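Local coordinates for protein leucine--tRNA ligase (Agrobacterium radiobacter, PDB 5AH5) that probably joins leucine to its cognate tRNA at the expense of ATP, as a class I aminoacyl-tRNA synthetase that binds zinc, at residues P128-A133 / F497-S502; Q134-L139 / P506-S511; S707-V712 / S730-L735. All coordinates share one frame; numbering follows the deposited sequence.

Interaction 1. Residues P128-A133 / F497-S502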
loop_
_atom_site.group_PDB
_atom_site.type_symbol
_atom_site.label_atom_id
_atom_site.label_comp_id
_atom_site.label_asym_id
_atom_site.label_seq_id
_atom_site.Cartn_x
_atom_site.Cartn_y
_atom_site.Cartn_z
ATOM N N PRO B 128 22.709 -9.601 7.976
ATOM C CA PRO B 128 23.087 -9.244 9.327
ATOM C C PRO B 128 22.992 -7.791 9.596
ATOM O O PRO B 128 22.606 -7.381 10.723
ATOM C CB PRO B 128 24.543 -9.729 9.419
ATOM C CG PRO B 128 24.566 -10.935 8.496
ATOM C CD PRO B 128 23.726 -10.452 7.343
ATOM N N THR B 129 23.327 -6.968 8.619
ATOM C CA THR B 129 23.183 -5.509 8.893
ATOM C C THR B 129 21.747 -5.060 9.237
ATOM O O THR B 129 21.497 -4.320 10.206
ATOM C CB THR B 129 23.841 -4.662 7.780
ATOM O OG1 THR B 129 23.937 -3.330 8.274
ATOM C CG2 THR B 129 23.046 -4.755 6.465
ATOM N N TYR B 130 20.765 -5.603 8.518
ATOM C CA TYR B 130 19.351 -5.329 8.834
ATOM C C TYR B 130 18.927 -5.922 10.135
ATOM O O TYR B 130 18.265 -5.262 10.981
ATOM C CB TYR B 130 18.466 -5.824 7.691
ATOM C CG TYR B 130 17.124 -5.151 7.675
ATOM C CD1 TYR B 130 16.085 -5.625 8.449
ATOM C CD2 TYR B 130 16.891 -4.048 6.852
ATOM C CE1 TYR B 130 14.833 -5.031 8.407
ATOM C CE2 TYR B 130 15.641 -3.403 6.824
ATOM C CZ TYR B 130 14.621 -3.890 7.582
ATOM O OH TYR B 130 13.398 -3.278 7.545
ATOM N N VAL B 131 19.371 -7.157 10.398
ATOM C CA VAL B 131 19.061 -7.778 11.698
ATOM C C VAL B 131 19.575 -6.966 12.876
ATOM O O VAL B 131 18.871 -6.767 13.883
ATOM C CB VAL B 131 19.685 -9.224 11.716
ATOM C CG1 VAL B 131 19.617 -9.849 13.077
ATOM C CG2 VAL B 131 18.978 -10.105 10.733
ATOM N N LEU B 132 20.810 -6.490 12.766
ATOM C CA LEU B 132 21.424 -5.601 13.821
ATOM C C LEU B 132 20.513 -4.388 14.096
ATOM O O LEU B 132 19.995 -4.123 15.235
ATOM C CB LEU B 132 22.856 -5.141 13.336
ATOM C CG LEU B 132 23.550 -4.038 14.183
ATOM C CD1 LEU B 132 23.630 -4.402 15.667
ATOM C CD2 LEU B 132 24.947 -3.758 13.650
ATOM N N ALA B 133 20.179 -3.704 13.009
ATOM C CA ALA B 133 19.240 -2.579 13.136
ATOM C C ALA B 133 17.928 -2.931 13.773
ATOM O O ALA B 133 17.469 -2.253 14.708
ATOM C CB ALA B 133 19.030 -1.945 11.782
ATOM N N PHE B 497 11.267 1.138 4.786
ATOM C CA PHE B 497 11.283 2.356 4.005
ATOM C C PHE B 497 12.114 3.463 4.705
ATOM O O PHE B 497 12.608 4.396 4.034
ATOM C CB PHE B 497 9.826 2.847 3.684
ATOM C CG PHE B 497 8.925 2.848 4.894
ATOM C CD1 PHE B 497 8.866 3.920 5.720
ATOM C CD2 PHE B 497 8.212 1.736 5.244
ATOM C CE1 PHE B 497 8.090 3.891 6.844
ATOM C CE2 PHE B 497 7.434 1.692 6.386
ATOM C CZ PHE B 497 7.392 2.769 7.199
ATOM N N LEU B 498 12.176 3.425 6.039
ATOM C CA LEU B 498 13.112 4.265 6.795
ATOM C C LEU B 498 14.578 3.822 6.801
ATOM O O LEU B 498 15.440 4.574 7.320
ATOM C CB LEU B 498 12.626 4.448 8.247
ATOM C CG LEU B 498 11.194 4.841 8.412
ATOM C CD1 LEU B 498 10.785 4.772 9.875
ATOM C CD2 LEU B 498 10.965 6.199 7.758
ATOM N N ARG B 499 14.877 2.640 6.239
ATOM C CA ARG B 499 16.215 2.108 6.235
ATOM C C ARG B 499 16.901 2.310 4.934
ATOM O O ARG B 499 18.153 2.461 4.881
ATOM C CB ARG B 499 16.175 0.597 6.591
ATOM C CG ARG B 499 17.494 -0.141 6.487
ATOM C CD ARG B 499 18.404 0.248 7.646
ATOM N NE ARG B 499 19.630 -0.561 7.690
ATOM C CZ ARG B 499 20.634 -0.372 8.567
ATOM N NH1 ARG B 499 20.556 0.592 9.480
ATOM N NH2 ARG B 499 21.699 -1.146 8.502
ATOM N N TYR B 500 16.128 2.300 3.850
ATOM C CA TYR B 500 16.700 2.494 2.513
ATOM C C TYR B 500 17.635 3.724 2.422
ATOM O O TYR B 500 18.614 3.726 1.640
ATOM C CB TYR B 500 15.558 2.711 1.531
ATOM C CG TYR B 500 14.815 1.528 0.964
ATOM C CD1 TYR B 500 15.506 0.461 0.378
ATOM C CD2 TYR B 500 13.407 1.575 0.809
ATOM C CE1 TYR B 500 14.819 -0.599 -0.198
ATOM C CE2 TYR B 500 12.725 0.532 0.212
ATOM C CZ TYR B 500 13.437 -0.542 -0.310
ATOM O OH TYR B 500 12.818 -1.607 -0.933
ATOM N N PRO B 501 17.349 4.800 3.175
ATOM C CA PRO B 501 18.266 5.949 2.968
ATOM C C PRO B 501 19.710 5.725 3.405
ATOM O O PRO B 501 20.580 6.343 2.796
ATOM C CB PRO B 501 17.647 7.050 3.810
ATOM C CG PRO B 501 16.200 6.769 3.709
ATOM C CD PRO B 501 16.161 5.242 3.917
ATOM N N SER B 502 19.980 4.839 4.402
ATOM C CA SER B 502 21.365 4.383 4.649
ATOM C C SER B 502 21.341 2.951 5.156
ATOM O O SER B 502 21.167 2.721 6.351
ATOM C CB SER B 502 22.183 5.290 5.607
ATOM O OG SER B 502 21.396 5.504 6.684
HETATM O O HOH W 1 23.068 -2.182 11.197
#
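The polar part of this contact gathers at the guanidinium of Arg499, which reaches from the loop 497-502 to the start of helix 128-143. Thr129 OG1 lies at the edge of that group, in its plane, 3.1 Å from Arg499 NH2. A water sits between the same nitrogen and the backbone: it lies 2.8 Å from Thr129 O, to which it may donate, and accepts a weak bond from Arg499 NH2 at 3.2 Å. NH1 turns the other way and is hydrogen-bonded to the carbonyl oxygens of Ser505 and Pro508. The loop belongs to the class I catalytic domain, where a type I beta turn runs from Arg499 to Ser502. Ser502 O and Ala133 CB lie over opposite faces of the guanidinium, each displaced toward the rim, with Ala133 CB 3.8 Å from Arg499 NH1. Apolar contact is made by the arginine stem. With CG anti to the backbone N (chi1 174°) and a bend at chi2, the stem runs antiparallel to the tyrosine side chain, and Arg499 CG meets the ring obliquely, 3.8 Å from Tyr130 CE2. The tyrosine ring stands almost perpendicular to the guanidinium, at 88°, while its OH is hydrogen-bonded to Asp492 O.

Interaction 2. Residues Q134-L139 / P506-S511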
loop_
_atom_site.group_PDB
_atom_site.type_symbol
_atom_site.label_atom_id
_atom_site.label_comp_id
_atom_site.label_asym_id
_atom_site.label_seq_id
_atom_site.Cartn_x
_atom_site.Cartn_y
_atom_site.Cartn_z
ATOM N N GLN B 134 17.320 -4.041 13.371
ATOM C CA GLN B 134 16.010 -4.350 13.919
ATOM C C GLN B 134 16.076 -4.774 15.352
ATOM O O GLN B 134 15.169 -4.489 16.136
ATOM C CB GLN B 134 15.367 -5.451 13.069
ATOM C CG GLN B 134 13.904 -5.708 13.383
ATOM C CD GLN B 134 13.167 -6.295 12.174
ATOM O OE1 GLN B 134 12.973 -5.607 11.172
ATOM N NE2 GLN B 134 12.803 -7.566 12.247
ATOM N N GLN B 135 17.167 -5.466 15.720
ATOM C CA GLN B 135 17.355 -5.908 17.106
ATOM C C GLN B 135 17.535 -4.702 17.987
ATOM O O GLN B 135 16.947 -4.639 19.066
ATOM C CB GLN B 135 18.480 -6.927 17.212
ATOM C CG GLN B 135 18.081 -8.268 16.590
ATOM C CD GLN B 135 19.216 -9.306 16.565
ATOM O OE1 GLN B 135 20.415 -8.993 16.618
ATOM N NE2 GLN B 135 18.822 -10.552 16.478
ATOM N N LYS B 136 18.242 -3.699 17.502
ATOM C CA LYS B 136 18.336 -2.440 18.278
ATOM C C LYS B 136 17.042 -1.784 18.446
ATOM O O LYS B 136 16.691 -1.354 19.572
ATOM C CB LYS B 136 19.288 -1.440 17.670
ATOM C CG LYS B 136 20.716 -1.891 17.670
ATOM C CD LYS B 136 21.571 -0.774 17.097
ATOM C CE LYS B 136 23.002 -1.184 16.982
ATOM N NZ LYS B 136 23.872 0.020 16.951
ATOM N N LEU B 137 16.277 -1.711 17.350
ATOM C CA LEU B 137 14.938 -1.128 17.456
ATOM C C LEU B 137 14.066 -1.941 18.406
ATOM O O LEU B 137 13.341 -1.387 19.212
ATOM C CB LEU B 137 14.259 -1.043 16.086
ATOM C CG LEU B 137 14.704 0.038 15.098
ATOM C CD1 LEU B 137 13.681 0.008 13.968
ATOM C CD2 LEU B 137 14.749 1.402 15.742
ATOM N N PHE B 138 14.144 -3.277 18.327
ATOM C CA PHE B 138 13.316 -4.113 19.227
ATOM C C PHE B 138 13.651 -3.788 20.674
ATOM O O PHE B 138 12.740 -3.619 21.503
ATOM C CB PHE B 138 13.542 -5.565 18.926
ATOM C CG PHE B 138 12.789 -6.506 19.819
ATOM C CD1 PHE B 138 13.217 -6.765 21.134
ATOM C CD2 PHE B 138 11.700 -7.227 19.330
ATOM C CE1 PHE B 138 12.505 -7.649 21.946
ATOM C CE2 PHE B 138 11.035 -8.141 20.129
ATOM C CZ PHE B 138 11.426 -8.334 21.436
ATOM N N LEU B 139 14.948 -3.686 20.979
ATOM C CA LEU B 139 15.373 -3.437 22.387
ATOM C C LEU B 139 14.999 -2.059 22.872
ATOM O O LEU B 139 14.608 -1.883 24.050
ATOM C CB LEU B 139 16.869 -3.714 22.577
ATOM C CG LEU B 139 17.168 -5.207 22.460
ATOM C CD1 LEU B 139 18.661 -5.458 22.512
ATOM C CD2 LEU B 139 16.465 -6.011 23.553
ATOM N N PRO B 506 25.358 1.388 11.213
ATOM C CA PRO B 506 25.219 0.756 12.510
ATOM C C PRO B 506 24.149 1.399 13.369
ATOM O O PRO B 506 23.836 0.850 14.434
ATOM C CB PRO B 506 26.613 0.968 13.159
ATOM C CG PRO B 506 27.037 2.276 12.619
ATOM C CD PRO B 506 26.581 2.214 11.161
ATOM N N ASN B 507 23.582 2.549 12.949
ATOM C CA ASN B 507 22.364 3.042 13.581
ATOM C C ASN B 507 21.154 2.607 12.708
ATOM O O ASN B 507 21.273 2.541 11.519
ATOM C CB ASN B 507 22.396 4.555 13.678
ATOM C CG ASN B 507 23.579 5.064 14.464
ATOM O OD1 ASN B 507 24.389 5.838 13.944
ATOM N ND2 ASN B 507 23.698 4.611 15.725
ATOM N N PRO B 508 20.030 2.257 13.307
ATOM C CA PRO B 508 18.964 1.717 12.490
ATOM C C PRO B 508 18.501 2.755 11.443
ATOM O O PRO B 508 18.570 2.468 10.214
ATOM C CB PRO B 508 17.865 1.365 13.489
ATOM C CG PRO B 508 18.418 1.521 14.840
ATOM C CD PRO B 508 19.714 2.251 14.751
ATOM N N ILE B 509 18.239 3.973 11.912
ATOM C CA ILE B 509 17.712 5.054 11.071
ATOM C C ILE B 509 18.541 6.377 11.140
ATOM O O ILE B 509 18.816 6.889 12.208
ATOM C CB ILE B 509 16.305 5.352 11.488
ATOM C CG1 ILE B 509 15.411 4.152 11.202
ATOM C CG2 ILE B 509 15.764 6.541 10.709
ATOM C CD1 ILE B 509 14.052 4.241 11.865
ATOM N N ASP B 510 18.908 6.902 9.976
ATOM C CA ASP B 510 19.636 8.137 9.842
ATOM C C ASP B 510 18.584 9.261 9.869
ATOM O O ASP B 510 17.960 9.557 8.852
ATOM C CB ASP B 510 20.447 8.085 8.549
ATOM C CG ASP B 510 21.372 9.289 8.395
ATOM O OD1 ASP B 510 20.943 10.403 8.730
ATOM O OD2 ASP B 510 22.485 9.122 7.890
ATOM N N SER B 511 18.335 9.798 11.068
ATOM C CA SER B 511 17.342 10.836 11.287
ATOM C C SER B 511 17.468 12.003 10.324
ATOM O O SER B 511 16.480 12.482 9.792
ATOM C CB SER B 511 17.446 11.348 12.744
ATOM O OG SER B 511 17.132 10.284 13.638
HETATM O O HOH W 2 23.000 2.456 17.580
#
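Two flat groups of the loop, the carbonyl of Pro506 and the carboxamide of Asn507, are engaged by Lys136 from the helix. Lys136 NZ donates to Pro506 O at 2.7 Å, meeting the carbonyl nearly end-on (C=O...N 162°). The Asn507 carboxamide is reached through a water, which accepts from Lys136 NZ at 2.7 Å and from Asn507 ND2 at 2.9 Å, tying the exposed amide to the charge. The lysine is extended beyond CG, with CG anti to the carbonyl carbon (chi1 -65°), and this straight chain carries the ammonium past Pro508 to Pro506. Pro508 itself presents a puckered ring. Leu137 lays CG and CD2 against CB and CG of Pro508, with Leu137 CD2 3.8 Å from Pro508 CG, and the two side chains cross at a slant. The ring thus sits against the branched end of Leu137 and, more loosely, CB of Lys136, which is 4.2 Å from Pro508 CG. Proline, lysine and leucine join helix 128-143 to the loop that leads into helix 511-517, whose N-cap is Asp510. Leu137 also packs on Leu544 of helix 533-546, and the next helical residue, Phe138, turns to strands 425-432 and 486-487.

Interaction 3. Residues S707-V712 / S730-L735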
loop_
_atom_site.group_PDB
_atom_site.type_symbol
_atom_site.label_atom_id
_atom_site.label_comp_id
_atom_site.label_asym_id
_atom_site.label_seq_id
_atom_site.Cartn_x
_atom_site.Cartn_y
_atom_site.Cartn_z
ATOM N N SER B 707 9.202 18.363 -33.147
ATOM C CA SER B 707 8.072 17.577 -32.728
ATOM C C SER B 707 8.443 16.141 -32.454
ATOM O O SER B 707 7.859 15.542 -31.591
ATOM C CB SER B 707 6.974 17.562 -33.801
ATOM O OG SER B 707 6.494 18.864 -34.033
ATOM N N LEU B 708 9.298 15.593 -33.297
ATOM C CA LEU B 708 9.727 14.240 -33.210
ATOM C C LEU B 708 10.620 14.061 -31.975
ATOM O O LEU B 708 10.454 13.100 -31.249
ATOM C CB LEU B 708 10.498 13.857 -34.470
ATOM C CG LEU B 708 9.645 13.714 -35.756
ATOM C CD1 LEU B 708 10.560 13.474 -36.922
ATOM C CD2 LEU B 708 8.650 12.591 -35.670
ATOM N N ARG B 709 11.565 14.975 -31.774
ATOM C CA ARG B 709 12.405 14.978 -30.591
ATOM C C ARG B 709 11.574 15.212 -29.319
ATOM O O ARG B 709 11.801 14.578 -28.298
ATOM C CB ARG B 709 13.543 15.989 -30.725
ATOM C CG ARG B 709 14.523 15.538 -31.783
ATOM C CD ARG B 709 15.960 15.875 -31.470
ATOM N NE ARG B 709 16.800 15.461 -32.597
ATOM C CZ ARG B 709 17.041 16.201 -33.683
ATOM N NH1 ARG B 709 16.462 17.402 -33.841
ATOM N NH2 ARG B 709 17.821 15.728 -34.619
ATOM N N LEU B 710 10.536 16.014 -29.422
ATOM C CA LEU B 710 9.668 16.232 -28.295
ATOM C C LEU B 710 8.858 14.975 -27.974
ATOM O O LEU B 710 8.699 14.642 -26.810
ATOM C CB LEU B 710 8.794 17.428 -28.569
ATOM C CG LEU B 710 8.236 18.322 -27.485
ATOM C CD1 LEU B 710 9.324 18.816 -26.523
ATOM C CD2 LEU B 710 7.514 19.513 -28.153
ATOM N N LEU B 711 8.390 14.272 -29.010
ATOM C CA LEU B 711 7.629 13.050 -28.893
ATOM C C LEU B 711 8.429 11.979 -28.093
ATOM O O LEU B 711 7.890 11.345 -27.229
ATOM C CB LEU B 711 7.320 12.471 -30.296
ATOM C CG LEU B 711 6.564 11.146 -30.394
ATOM C CD1 LEU B 711 5.357 11.216 -29.518
ATOM C CD2 LEU B 711 6.161 10.810 -31.817
ATOM N N VAL B 712 9.686 11.796 -28.444
ATOM C CA VAL B 712 10.572 10.810 -27.780
ATOM C C VAL B 712 10.926 11.219 -26.342
ATOM O O VAL B 712 11.130 10.335 -25.452
ATOM C CB VAL B 712 11.757 10.553 -28.704
ATOM C CG1 VAL B 712 13.076 10.398 -27.989
ATOM C CG2 VAL B 712 11.433 9.333 -29.539
ATOM N N SER B 730 18.491 10.078 -34.208
ATOM C CA SER B 730 18.253 11.430 -34.690
ATOM C C SER B 730 19.489 12.371 -34.601
ATOM O O SER B 730 19.364 13.526 -34.993
ATOM C CB SER B 730 17.106 12.053 -33.903
ATOM O OG SER B 730 17.563 12.744 -32.772
ATOM N N GLY B 731 20.619 11.903 -34.034
ATOM C CA GLY B 731 21.826 12.675 -33.932
ATOM C C GLY B 731 22.133 13.297 -32.584
ATOM O O GLY B 731 23.149 13.936 -32.445
ATOM N N CYS B 732 21.291 13.145 -31.573
ATOM C CA CYS B 732 21.660 13.641 -30.233
ATOM C C CYS B 732 22.782 12.778 -29.593
ATOM O O CYS B 732 22.921 11.582 -29.883
ATOM C CB CYS B 732 20.432 13.758 -29.355
ATOM S SG CYS B 732 19.101 14.728 -30.106
ATOM N N ASN B 733 23.628 13.425 -28.809
ATOM C CA ASN B 733 24.776 12.782 -28.151
ATOM C C ASN B 733 24.510 12.416 -26.710
ATOM O O ASN B 733 25.140 11.510 -26.182
ATOM C CB ASN B 733 25.996 13.718 -28.158
ATOM C CG ASN B 733 26.534 13.973 -29.548
ATOM O OD1 ASN B 733 26.549 13.077 -30.416
ATOM N ND2 ASN B 733 26.994 15.204 -29.773
ATOM N N SER B 734 23.652 13.202 -26.076
ATOM C CA SER B 734 23.216 13.025 -24.699
ATOM C C SER B 734 22.220 11.841 -24.583
ATOM O O SER B 734 21.779 11.285 -25.579
ATOM C CB SER B 734 22.537 14.305 -24.237
ATOM O OG SER B 734 21.325 14.525 -24.992
ATOM N N LEU B 735 21.914 11.443 -23.357
ATOM C CA LEU B 735 20.858 10.441 -23.107
ATOM C C LEU B 735 19.589 11.235 -22.883
ATOM O O LEU B 735 19.626 12.177 -22.132
ATOM C CB LEU B 735 21.192 9.608 -21.872
ATOM C CG LEU B 735 22.378 8.633 -22.011
ATOM C CD1 LEU B 735 22.800 8.085 -20.648
ATOM C CD2 LEU B 735 22.023 7.495 -22.950
#
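Arg709, which buries most surface here, presents its NE and NH2 edge to Ser730, NE meeting the hydroxyl and NH2 the carbonyl. Arg709 NE donates to Ser730 OG at 2.8 Å with an N-H...O angle of 163°, and Arg709 NH2 donates to Ser730 O at 2.7 Å. Both acceptors lie near the guanidinium plane, although seen from the carbonyl the NH2 donor is tilted 31° out of its plane. The paired bonds fix the rotation of the guanidinium. Arg709 leaves its helix with CG anti to the carbonyl carbon and bends at chi2, -145°, which turns the group across to the loop. Ser730 directly follows helix 720-729, and Gly731 comes next in a Schellman motif, in which positive phi lets two backbone bonds fold back into the last turn. In this setting, within the helical anticodon-binding domain, the arginine takes up the carbonyl of Ser730, while Ser730 OG is also bonded to Trp727 O one turn back. Leu637 O is a further acceptor for NH2, and Ser640 O and Ala642 O are acceptors for NH1, so NH1 and NH2 are bonded to four main-chain carbonyls and NE to a hydroxyl. Cys732 completes the contact beyond the turn: its SG comes in obliquely to the guanidinium, 3.5 Å from Arg709 NE and 3.6 Å from Arg709 CD, and its side chain also rests on Trp727.

How the interactions relate
Interactions 1 and 2 are successive parts of one interface: helix 128-143 lies against the loop between helices 489-492 and 511-517, and the centres of the two interactions are 7 Å apart. Their segments alternate along the chain, and they touch directly, since Arg499 NH1 of interaction 1 lies 2.8 Å from Pro508 O of interaction 2, and Ala133 CB packs 3.7 Å from Pro508 CA. Of this interface, the side chain of Tyr130 is about 10 Å from the bound leucyl-sulfamoyl-adenosine. Interaction 3 is separate, in the anticodon-binding domain, its centre about 40 Å from that of interaction 1 and 46 Å from that of interaction 2; its nearest atom is about 11 Å from the bound nucleic acid.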